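Local coordinates for uncharacterized protein (Legionella longbeachae NSW150, PDB 4JZA) that probably removes the 3-phosphate from phosphatidylinositol 3-phosphate, a phosphoinositide phosphatase activity linked to lipid metabolism in the encounter of pathogen and host, at residues A[161-166]-A[353-358]; A[176-181]-A[307-312]; A[370-375]-A[558-563]. All coordinates share one frame; numbering follows the deposited sequence.

Contact 1: A[161-166]-A[353-358]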
loop_
_atom_site.group_PDB
_atom_site.type_symbol
_atom_site.label_atom_id
_atom_site.label_comp_id
_atom_site.label_asym_id
_atom_site.label_seq_id
_atom_site.Cartn_x
_atom_site.Cartn_y
_atom_site.Cartn_z
ATOM N N LEU A 161 -29.313 -10.568 -2.074
ATOM C CA LEU A 161 -28.283 -10.006 -1.225
ATOM C C LEU A 161 -26.923 -10.517 -1.631
ATOM O O LEU A 161 -26.697 -11.713 -1.678
ATOM C CB LEU A 161 -28.533 -10.389 0.229
ATOM C CG LEU A 161 -29.239 -9.385 1.134
ATOM C CD1 LEU A 161 -30.382 -8.707 0.413
ATOM C CD2 LEU A 161 -29.745 -10.068 2.386
ATOM N N GLN A 162 -26.013 -9.595 -1.905
ATOM C CA GLN A 162 -24.610 -9.929 -2.049
ATOM C C GLN A 162 -23.982 -9.634 -0.705
ATOM O O GLN A 162 -24.208 -8.570 -0.128
ATOM C CB GLN A 162 -23.965 -9.083 -3.112
ATOM C CG GLN A 162 -24.662 -9.099 -4.456
ATOM C CD GLN A 162 -23.951 -8.150 -5.351
ATOM O OE1 GLN A 162 -22.815 -8.247 -5.454
ATOM N NE2 GLN A 162 -24.557 -7.294 -5.993
ATOM N N VAL A 163 -23.227 -10.592 -0.197
ATOM C CA VAL A 163 -22.670 -10.516 1.138
ATOM C C VAL A 163 -21.160 -10.759 1.180
ATOM O O VAL A 163 -20.675 -11.771 0.640
ATOM C CB VAL A 163 -23.334 -11.578 1.995
ATOM C CG1 VAL A 163 -22.740 -11.622 3.391
ATOM C CG2 VAL A 163 -24.800 -11.271 2.089
ATOM N N ASP A 164 -20.405 -9.874 1.826
ATOM C CA ASP A 164 -18.953 -10.165 2.066
ATOM C C ASP A 164 -18.594 -9.959 3.506
ATOM O O ASP A 164 -18.650 -8.849 4.019
ATOM C CB ASP A 164 -18.011 -9.327 1.180
ATOM C CG ASP A 164 -17.905 -9.854 -0.247
ATOM O OD1 ASP A 164 -18.822 -9.612 -1.049
ATOM O OD2 ASP A 164 -16.907 -10.502 -0.582
ATOM N N GLU A 165 -18.275 -11.055 4.171
ATOM C CA GLU A 165 -18.001 -11.035 5.594
ATOM C C GLU A 165 -16.489 -11.036 5.713
ATOM O O GLU A 165 -15.815 -11.894 5.175
ATOM C CB GLU A 165 -18.700 -12.238 6.314
ATOM C CG GLU A 165 -20.216 -11.988 6.569
ATOM C CD GLU A 165 -21.122 -13.210 6.815
ATOM O OE1 GLU A 165 -20.981 -14.280 6.174
ATOM O OE2 GLU A 165 -22.064 -13.069 7.615
ATOM N N SER A 166 -15.972 -10.007 6.347
ATOM C CA SER A 166 -14.574 -9.926 6.715
ATOM C C SER A 166 -14.213 -10.982 7.774
ATOM O O SER A 166 -14.998 -11.234 8.737
ATOM C CB SER A 166 -14.311 -8.564 7.335
ATOM O OG SER A 166 -12.928 -8.295 7.425
ATOM N N ALA A 353 -15.333 -13.754 3.165
ATOM C CA ALA A 353 -16.169 -14.783 2.598
ATOM C C ALA A 353 -17.355 -14.162 1.907
ATOM O O ALA A 353 -18.101 -13.411 2.526
ATOM C CB ALA A 353 -16.644 -15.722 3.679
ATOM N N HIS A 354 -17.538 -14.530 0.636
ATOM C CA HIS A 354 -18.578 -13.982 -0.227
ATOM C C HIS A 354 -19.668 -14.996 -0.329
ATOM O O HIS A 354 -19.390 -16.168 -0.594
ATOM C CB HIS A 354 -18.063 -13.655 -1.669
ATOM C CG HIS A 354 -19.112 -13.034 -2.532
ATOM N ND1 HIS A 354 -19.816 -13.754 -3.470
ATOM C CD2 HIS A 354 -19.646 -11.789 -2.534
ATOM C CE1 HIS A 354 -20.734 -12.980 -4.018
ATOM N NE2 HIS A 354 -20.646 -11.776 -3.477
ATOM N N SER A 355 -20.903 -14.545 -0.150
ATOM C CA SER A 355 -22.055 -15.418 -0.312
ATOM C C SER A 355 -23.181 -14.624 -0.955
ATOM O O SER A 355 -23.121 -13.406 -1.056
ATOM C CB SER A 355 -22.480 -16.066 1.039
ATOM O OG SER A 355 -22.889 -15.087 1.953
ATOM N N LEU A 356 -24.203 -15.349 -1.373
ATOM C CA LEU A 356 -25.354 -14.822 -2.084
ATOM C C LEU A 356 -26.657 -15.271 -1.389
ATOM O O LEU A 356 -26.882 -16.477 -1.190
ATOM C CB LEU A 356 -25.288 -15.353 -3.515
ATOM C CG LEU A 356 -26.188 -14.674 -4.546
ATOM C CD1 LEU A 356 -25.943 -13.164 -4.738
ATOM C CD2 LEU A 356 -25.964 -15.425 -5.832
ATOM N N LEU A 357 -27.477 -14.317 -0.969
ATOM C CA LEU A 357 -28.721 -14.645 -0.276
ATOM C C LEU A 357 -29.982 -14.106 -0.975
ATOM O O LEU A 357 -30.029 -12.967 -1.433
ATOM C CB LEU A 357 -28.732 -14.082 1.126
ATOM C CG LEU A 357 -27.547 -14.394 2.014
ATOM C CD1 LEU A 357 -27.831 -13.798 3.378
ATOM C CD2 LEU A 357 -27.223 -15.878 2.139
ATOM N N GLY A 358 -31.025 -14.924 -1.020
ATOM C CA GLY A 358 -32.327 -14.427 -1.405
ATOM C C GLY A 358 -33.157 -14.109 -0.176
ATOM O O GLY A 358 -33.116 -14.863 0.787
HETATM O O HOH W 1 -20.836 -14.604 3.415
#
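Side chains along segments 161-166 and 353-358 alternate between two faces of a sheet. L161, V163, E165, A353, S355 and L357 share one face; Q162, D164, H354 and L356 share the other. The strands run antiparallel, their short axes at 157°, and three hydrogen-bonded pairs, L161 with L357, V163 with S355 and E165 with A353, carry two N-H...O bonds each. The bond from A353 N to E165 O measures 2.8 Å.

On the first face the apolar side chains meet at their roots, L161 CB lying 3.8 Å from L357 CB. V163 has CG1 anti to its backbone N (chi1 176°), which leaves CG2 to cross L357 obliquely, V163 CG2 being 4.2 Å from L357 CD1. S355 OG sits between its own N and carbonyl carbon (chi1 63°), beside V163, with 3.5 Å from S355 OG to V163 CB. S355 OG donates to a water 2.6 Å away, and that water donates to E165 OE1 (2.8 Å) and A353 O (3.1 Å). The water thus joins three residues of the polar end across the strand pair, while K371 and R26 form salt bridges with E165.

On the second face L356, with CG anti to its backbone N, brings CD1 to 3.5 Å from L161 O. The polar ends of Q162 and D164 turn to other partners, Q162 to S602 and D164 to H604 and R374.

Both strands belong to the central mixed sheet, flanked by strands 144-150 and 365-374, and helices 556-574 and 604-612 cover the face of Q162, D164, H354 and L356.

Contact 2: A[176-181]-A[307-312]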
loop_
_atom_site.group_PDB
_atom_site.type_symbol
_atom_site.label_atom_id
_atom_site.label_comp_id
_atom_site.label_asym_id
_atom_site.label_seq_id
_atom_site.Cartn_x
_atom_site.Cartn_y
_atom_site.Cartn_z
ATOM N N ASP A 176 1.580 -14.819 18.892
ATOM C CA ASP A 176 2.672 -15.019 19.833
ATOM C C ASP A 176 3.859 -14.167 19.480
ATOM O O ASP A 176 4.448 -13.503 20.347
ATOM C CB ASP A 176 3.108 -16.485 19.870
ATOM C CG ASP A 176 2.057 -17.393 20.495
ATOM O OD1 ASP A 176 1.218 -16.929 21.332
ATOM O OD2 ASP A 176 2.068 -18.579 20.110
ATOM N N GLU A 177 4.194 -14.157 18.193
ATOM C CA GLU A 177 5.223 -13.252 17.704
ATOM C C GLU A 177 4.904 -11.768 17.969
ATOM O O GLU A 177 5.791 -11.007 18.320
ATOM C CB GLU A 177 5.466 -13.496 16.236
ATOM C CG GLU A 177 6.073 -14.861 15.918
ATOM C CD GLU A 177 5.899 -15.230 14.460
ATOM O OE1 GLU A 177 5.105 -14.583 13.732
ATOM O OE2 GLU A 177 6.554 -16.178 14.023
ATOM N N LEU A 178 3.656 -11.342 17.808
ATOM C CA LEU A 178 3.309 -9.949 18.081
ATOM C C LEU A 178 3.465 -9.599 19.551
ATOM O O LEU A 178 3.939 -8.499 19.923
ATOM C CB LEU A 178 1.900 -9.623 17.594
ATOM C CG LEU A 178 1.722 -9.684 16.077
ATOM C CD1 LEU A 178 0.253 -9.561 15.724
ATOM C CD2 LEU A 178 2.502 -8.607 15.341
ATOM N N THR A 179 3.102 -10.549 20.395
ATOM C CA THR A 179 3.281 -10.409 21.829
ATOM C C THR A 179 4.757 -10.241 22.200
ATOM O O THR A 179 5.075 -9.379 23.004
ATOM C CB THR A 179 2.657 -11.635 22.527
ATOM O OG1 THR A 179 1.246 -11.652 22.264
ATOM C CG2 THR A 179 2.911 -11.613 24.058
ATOM N N LEU A 180 5.647 -11.058 21.629
ATOM C CA LEU A 180 7.071 -10.883 21.855
ATOM C C LEU A 180 7.573 -9.477 21.418
ATOM O O LEU A 180 8.357 -8.824 22.120
ATOM C CB LEU A 180 7.869 -11.946 21.089
ATOM C CG LEU A 180 7.907 -13.345 21.673
ATOM C CD1 LEU A 180 8.566 -14.318 20.693
ATOM C CD2 LEU A 180 8.654 -13.352 23.000
ATOM N N ILE A 181 7.156 -9.039 20.230
ATOM C CA ILE A 181 7.543 -7.734 19.720
ATOM C C ILE A 181 7.231 -6.634 20.764
ATOM O O ILE A 181 8.096 -5.831 21.078
ATOM C CB ILE A 181 6.902 -7.474 18.328
ATOM C CG1 ILE A 181 7.520 -8.397 17.273
ATOM C CG2 ILE A 181 7.125 -6.036 17.859
ATOM C CD1 ILE A 181 6.658 -8.608 16.049
ATOM N N PRO A 307 10.978 -13.093 15.082
ATOM C CA PRO A 307 10.943 -13.780 13.801
ATOM C C PRO A 307 11.531 -13.008 12.636
ATOM O O PRO A 307 11.468 -11.786 12.590
ATOM C CB PRO A 307 9.467 -13.978 13.579
ATOM C CG PRO A 307 8.841 -12.828 14.306
ATOM C CD PRO A 307 9.653 -12.606 15.516
ATOM N N GLN A 308 12.098 -13.758 11.695
ATOM C CA GLN A 308 12.797 -13.200 10.541
ATOM C C GLN A 308 11.892 -12.317 9.669
ATOM O O GLN A 308 12.341 -11.318 9.138
ATOM C CB GLN A 308 13.410 -14.347 9.754
ATOM C CG GLN A 308 14.372 -13.968 8.657
ATOM C CD GLN A 308 14.857 -15.199 7.891
ATOM O OE1 GLN A 308 14.219 -16.260 7.914
ATOM N NE2 GLN A 308 15.979 -15.063 7.193
ATOM N N TRP A 309 10.609 -12.637 9.546
ATOM C CA TRP A 309 9.718 -11.738 8.839
ATOM C C TRP A 309 9.697 -10.338 9.435
ATOM O O TRP A 309 9.490 -9.380 8.724
ATOM C CB TRP A 309 8.302 -12.284 8.732
ATOM C CG TRP A 309 7.515 -12.392 9.972
ATOM C CD1 TRP A 309 7.194 -13.530 10.613
ATOM C CD2 TRP A 309 6.880 -11.336 10.676
ATOM N NE1 TRP A 309 6.402 -13.258 11.690
ATOM C CE2 TRP A 309 6.209 -11.902 11.755
ATOM C CE3 TRP A 309 6.805 -9.952 10.495
ATOM C CZ2 TRP A 309 5.467 -11.123 12.677
ATOM C CZ3 TRP A 309 6.060 -9.176 11.417
ATOM C CH2 TRP A 309 5.403 -9.770 12.474
ATOM N N TYR A 310 9.896 -10.211 10.735
ATOM C CA TYR A 310 9.848 -8.914 11.389
ATOM C C TYR A 310 11.070 -8.130 10.985
ATOM O O TYR A 310 10.962 -6.955 10.619
ATOM C CB TYR A 310 9.789 -9.069 12.904
ATOM C CG TYR A 310 9.849 -7.792 13.622
ATOM C CD1 TYR A 310 8.778 -6.910 13.574
ATOM C CD2 TYR A 310 10.978 -7.429 14.356
ATOM C CE1 TYR A 310 8.829 -5.689 14.234
ATOM C CE2 TYR A 310 11.030 -6.203 15.020
ATOM C CZ TYR A 310 9.950 -5.331 14.957
ATOM O OH TYR A 310 9.959 -4.095 15.601
ATOM N N TRP A 311 12.234 -8.777 10.994
ATOM C CA TRP A 311 13.499 -8.045 10.763
ATOM C C TRP A 311 13.666 -7.483 9.343
ATOM O O TRP A 311 14.416 -6.555 9.133
ATOM C CB TRP A 311 14.724 -8.914 11.125
ATOM C CG TRP A 311 14.814 -9.330 12.589
ATOM C CD1 TRP A 311 14.798 -10.589 13.061
ATOM C CD2 TRP A 311 14.933 -8.473 13.737
ATOM N NE1 TRP A 311 14.888 -10.578 14.428
ATOM C CE2 TRP A 311 14.984 -9.288 14.863
ATOM C CE3 TRP A 311 15.031 -7.097 13.910
ATOM C CZ2 TRP A 311 15.099 -8.783 16.141
ATOM C CZ3 TRP A 311 15.156 -6.594 15.196
ATOM C CH2 TRP A 311 15.206 -7.427 16.281
ATOM N N VAL A 312 12.998 -8.056 8.363
ATOM C CA VAL A 312 13.073 -7.518 6.999
ATOM C C VAL A 312 12.157 -6.283 6.779
ATOM O O VAL A 312 12.299 -5.532 5.786
ATOM C CB VAL A 312 12.814 -8.607 5.951
ATOM C CG1 VAL A 312 13.832 -9.723 6.102
ATOM C CG2 VAL A 312 11.409 -9.164 6.072
#
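Helix segment 176-181 passes the short helical turn 308-311 with CA atoms 6.9 Å apart at E177 and P307 and 8.7 Å apart at I181 and Y310. P307 occupies the N-cap position and its carbonyl accepts Y310 N; P307, W309 and Y310 meet the longer helix.

The polar link is one hydrogen bond, from W309 NE1 to E177 OE1, 2.8 Å long with 158° at the hydrogen. Its acceptor lies in the indole plane, at the ring edge, but the donor meets OE1 from well above the carboxylate plane. W309 reaches this place with CG between its backbone N and carbonyl carbon (chi1 68°), while E177 runs extended beyond CG. P307 CG lies over the rim of one indole face and also meets the E177 stem, 3.8 Å from E177 CG.

Between the segments run 125 residues, mostly helix and without strand, among them sequence matching the phosphoinositide phosphatase insertion domain. The contact therefore brings together the chain as it enters and leaves a helical excursion.

I181 supplies the apolar half. Its CG1 stands almost over the centre of the Y310 ring, 12° off the normal, a CH-pi contact. I181 CD1 lies 3.7 Å from Y310 CD1 and 4.0 Å from W309 CH2, bridging both aromatics. L178 CD2 comes to the indole edge, 4.2 Å from W309 CH2. Beyond the pair, E177 OE2 makes a salt bridge to R393 of helix 388-402, and Y310 OH is hydrogen-bonded to P187 O.

Contact 3: A[370-375]-A[558-563]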
loop_
_atom_site.group_PDB
_atom_site.type_symbol
_atom_site.label_atom_id
_atom_site.label_comp_id
_atom_site.label_asym_id
_atom_site.label_seq_id
_atom_site.Cartn_x
_atom_site.Cartn_y
_atom_site.Cartn_z
ATOM N N ALA A 370 -23.384 -21.311 -0.844
ATOM C CA ALA A 370 -22.434 -21.368 0.292
ATOM C C ALA A 370 -21.431 -20.163 0.255
ATOM O O ALA A 370 -21.363 -19.376 -0.719
ATOM C CB ALA A 370 -21.642 -22.680 0.265
ATOM N N LYS A 371 -20.685 -20.056 1.351
ATOM C CA LYS A 371 -19.562 -19.155 1.492
ATOM C C LYS A 371 -18.467 -19.481 0.497
ATOM O O LYS A 371 -18.118 -20.645 0.336
ATOM C CB LYS A 371 -19.065 -19.132 2.933
ATOM C CG LYS A 371 -20.023 -18.305 3.765
ATOM C CD LYS A 371 -19.772 -18.321 5.251
ATOM C CE LYS A 371 -20.983 -17.683 5.935
ATOM N NZ LYS A 371 -20.611 -16.994 7.210
ATOM N N ARG A 372 -18.027 -18.453 -0.250
ATOM C CA ARG A 372 -16.919 -18.559 -1.181
ATOM C C ARG A 372 -15.882 -17.567 -0.662
ATOM O O ARG A 372 -16.172 -16.390 -0.446
ATOM C CB ARG A 372 -17.354 -18.241 -2.613
ATOM C CG ARG A 372 -18.293 -19.302 -3.196
ATOM C CD ARG A 372 -19.604 -18.715 -3.688
ATOM N NE ARG A 372 -19.388 -17.890 -4.851
ATOM C CZ ARG A 372 -20.197 -16.920 -5.257
ATOM N NH1 ARG A 372 -21.317 -16.632 -4.615
ATOM N NH2 ARG A 372 -19.879 -16.234 -6.345
ATOM N N TYR A 373 -14.670 -18.054 -0.453
ATOM C CA TYR A 373 -13.635 -17.293 0.225
ATOM C C TYR A 373 -12.661 -16.596 -0.714
ATOM O O TYR A 373 -12.259 -17.140 -1.724
ATOM C CB TYR A 373 -12.903 -18.185 1.230
ATOM C CG TYR A 373 -13.824 -18.786 2.265
ATOM C CD1 TYR A 373 -14.577 -19.907 1.977
ATOM C CD2 TYR A 373 -13.952 -18.225 3.519
ATOM C CE1 TYR A 373 -15.424 -20.454 2.910
ATOM C CE2 TYR A 373 -14.800 -18.771 4.457
ATOM C CZ TYR A 373 -15.534 -19.885 4.142
ATOM O OH TYR A 373 -16.379 -20.438 5.064
ATOM N N ARG A 374 -12.318 -15.364 -0.373
ATOM C CA ARG A 374 -11.486 -14.519 -1.209
ATOM C C ARG A 374 -10.364 -13.894 -0.401
ATOM O O ARG A 374 -10.515 -13.632 0.775
ATOM C CB ARG A 374 -12.337 -13.408 -1.808
ATOM C CG ARG A 374 -13.237 -12.735 -0.792
ATOM C CD ARG A 374 -14.180 -11.750 -1.434
ATOM N NE ARG A 374 -13.516 -10.962 -2.456
ATOM C CZ ARG A 374 -14.061 -9.915 -3.050
ATOM N NH1 ARG A 374 -15.272 -9.525 -2.719
ATOM N NH2 ARG A 374 -13.396 -9.259 -3.974
ATOM N N SER A 375 -9.232 -13.666 -1.044
ATOM C CA SER A 375 -8.100 -13.000 -0.424
ATOM C C SER A 375 -7.168 -12.459 -1.495
ATOM O O SER A 375 -7.338 -12.741 -2.663
ATOM C CB SER A 375 -7.352 -13.941 0.521
ATOM O OG SER A 375 -6.336 -14.653 -0.154
ATOM N N ALA A 558 -13.282 -10.008 -8.126
ATOM C CA ALA A 558 -14.576 -9.367 -7.995
ATOM C C ALA A 558 -15.436 -9.666 -9.206
ATOM O O ALA A 558 -16.628 -9.862 -9.091
ATOM C CB ALA A 558 -14.414 -7.873 -7.823
ATOM N N ILE A 559 -14.822 -9.665 -10.376
ATOM C CA ILE A 559 -15.523 -9.984 -11.606
ATOM C C ILE A 559 -16.034 -11.424 -11.639
ATOM O O ILE A 559 -17.130 -11.678 -12.113
ATOM C CB ILE A 559 -14.669 -9.625 -12.836
ATOM C CG1 ILE A 559 -14.627 -8.115 -13.005
ATOM C CG2 ILE A 559 -15.224 -10.240 -14.105
ATOM C CD1 ILE A 559 -13.430 -7.630 -13.778
ATOM N N GLU A 560 -15.237 -12.360 -11.142
ATOM C CA GLU A 560 -15.656 -13.746 -11.078
ATOM C C GLU A 560 -16.854 -13.907 -10.166
ATOM O O GLU A 560 -17.781 -14.639 -10.471
ATOM C CB GLU A 560 -14.527 -14.624 -10.556
ATOM C CG GLU A 560 -14.911 -16.089 -10.413
ATOM C CD GLU A 560 -15.348 -16.472 -9.011
ATOM O OE1 GLU A 560 -14.660 -16.110 -8.048
ATOM O OE2 GLU A 560 -16.376 -17.154 -8.866
ATOM N N LEU A 561 -16.821 -13.219 -9.036
ATOM C CA LEU A 561 -17.894 -13.292 -8.062
ATOM C C LEU A 561 -19.204 -12.764 -8.601
ATOM O O LEU A 561 -20.251 -13.324 -8.346
ATOM C CB LEU A 561 -17.520 -12.539 -6.795
ATOM C CG LEU A 561 -16.385 -13.153 -5.991
ATOM C CD1 LEU A 561 -16.155 -12.348 -4.733
ATOM C CD2 LEU A 561 -16.688 -14.595 -5.653
ATOM N N ILE A 562 -19.137 -11.671 -9.338
ATOM C CA ILE A 562 -20.314 -11.113 -9.972
ATOM C C ILE A 562 -20.833 -12.127 -11.011
ATOM O O ILE A 562 -22.057 -12.417 -11.074
ATOM C CB ILE A 562 -19.927 -9.786 -10.650
ATOM C CG1 ILE A 562 -19.914 -8.645 -9.621
ATOM C CG2 ILE A 562 -20.855 -9.433 -11.783
ATOM C CD1 ILE A 562 -19.067 -7.495 -10.073
ATOM N N HIS A 563 -19.908 -12.668 -11.818
ATOM C CA HIS A 563 -20.294 -13.539 -12.909
ATOM C C HIS A 563 -20.911 -14.802 -12.341
ATOM O O HIS A 563 -21.999 -15.227 -12.770
ATOM C CB HIS A 563 -19.110 -13.859 -13.780
ATOM C CG HIS A 563 -19.456 -14.485 -15.092
ATOM N ND1 HIS A 563 -19.419 -15.847 -15.292
ATOM C CD2 HIS A 563 -19.737 -13.936 -16.296
ATOM C CE1 HIS A 563 -19.712 -16.111 -16.550
ATOM N NE2 HIS A 563 -19.930 -14.972 -17.178
HETATM O O HOH W 2 -17.325 -17.951 -6.710
#
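Two guanidinium groups reach from the strand to one leucine of the helix, and they present different sides. R374 offers a face: L561 CD1 sits over it, nearer the edge of the group than its centre, 3.6 Å from R374 NH1. R372 offers an edge, and L561 O and a water both lie in its plane. R372 NH2 stands 3.6 Å from L561 O, and R372 NE donates to the water at 2.8 Å.

The leucine is split between the two. With CG anti to the carbonyl carbon (chi1 -67°) and CD1 anti to CA (chi2 -178°), L561 points CD1 to R374, and L561 CD2 lies 3.7 Å from R372 NH2. R372 and L561 run alongside each other, head to tail, whereas R374 crosses L561 obliquely. R372 arrives by bends at chi2 and chi3, R374 by a bend at chi3. The water on R372 NE also donates to E560 OE2 at 2.5 Å, a bridge that bypasses the direct gap of 4.4 Å from R372 NH2 to E560 OE2, too long for a salt bridge. Stronger charge partners lie nearby: D565 for R372, D164 for R374 and K557 for E560. These opposite charges probably help to keep the buried groups ionised.

Strand 372-374 and helix 558-563 run at 165°, with axes 10.9 Å apart, so the helix packs on the sheet against the strand direction. Strand 365-374 is parallel to its neighbour 545-549, and the turn from 545-549 into helix 556-574 holds the sequence C-V-S-G-K-D-R. That is the CX5R signature of cysteine-dependent phosphatases, and R374 NH2 is hydrogen-bonded to G553 O within it. The layout is consistent with a strand, P-loop and helix unit, whose helix is packed here against the adjoining strand.

Overall arrangement
All three contacts are buried, but they lie in different parts of the fold. Contacts 1 and 3 share the central sheet and touch directly: their centres are about 9 Å apart, strands 352-359 and 365-374 are neighbours, and L561 packs on H354. Contact 1 is held by main-chain bonding inside the sheet; contact 3 joins the sheet to a helix chiefly through side chains, arginine against leucine, with a water bridge. Contact 2 stands apart among helices, its centre about 34 Å from that of contact 1 and about 32 Å from that of contact 3, and relies on aromatic and aliphatic packing plus one indole-carboxylate bond. Helix 172-183, following strand 159-166, leads from contact 1 to contact 2.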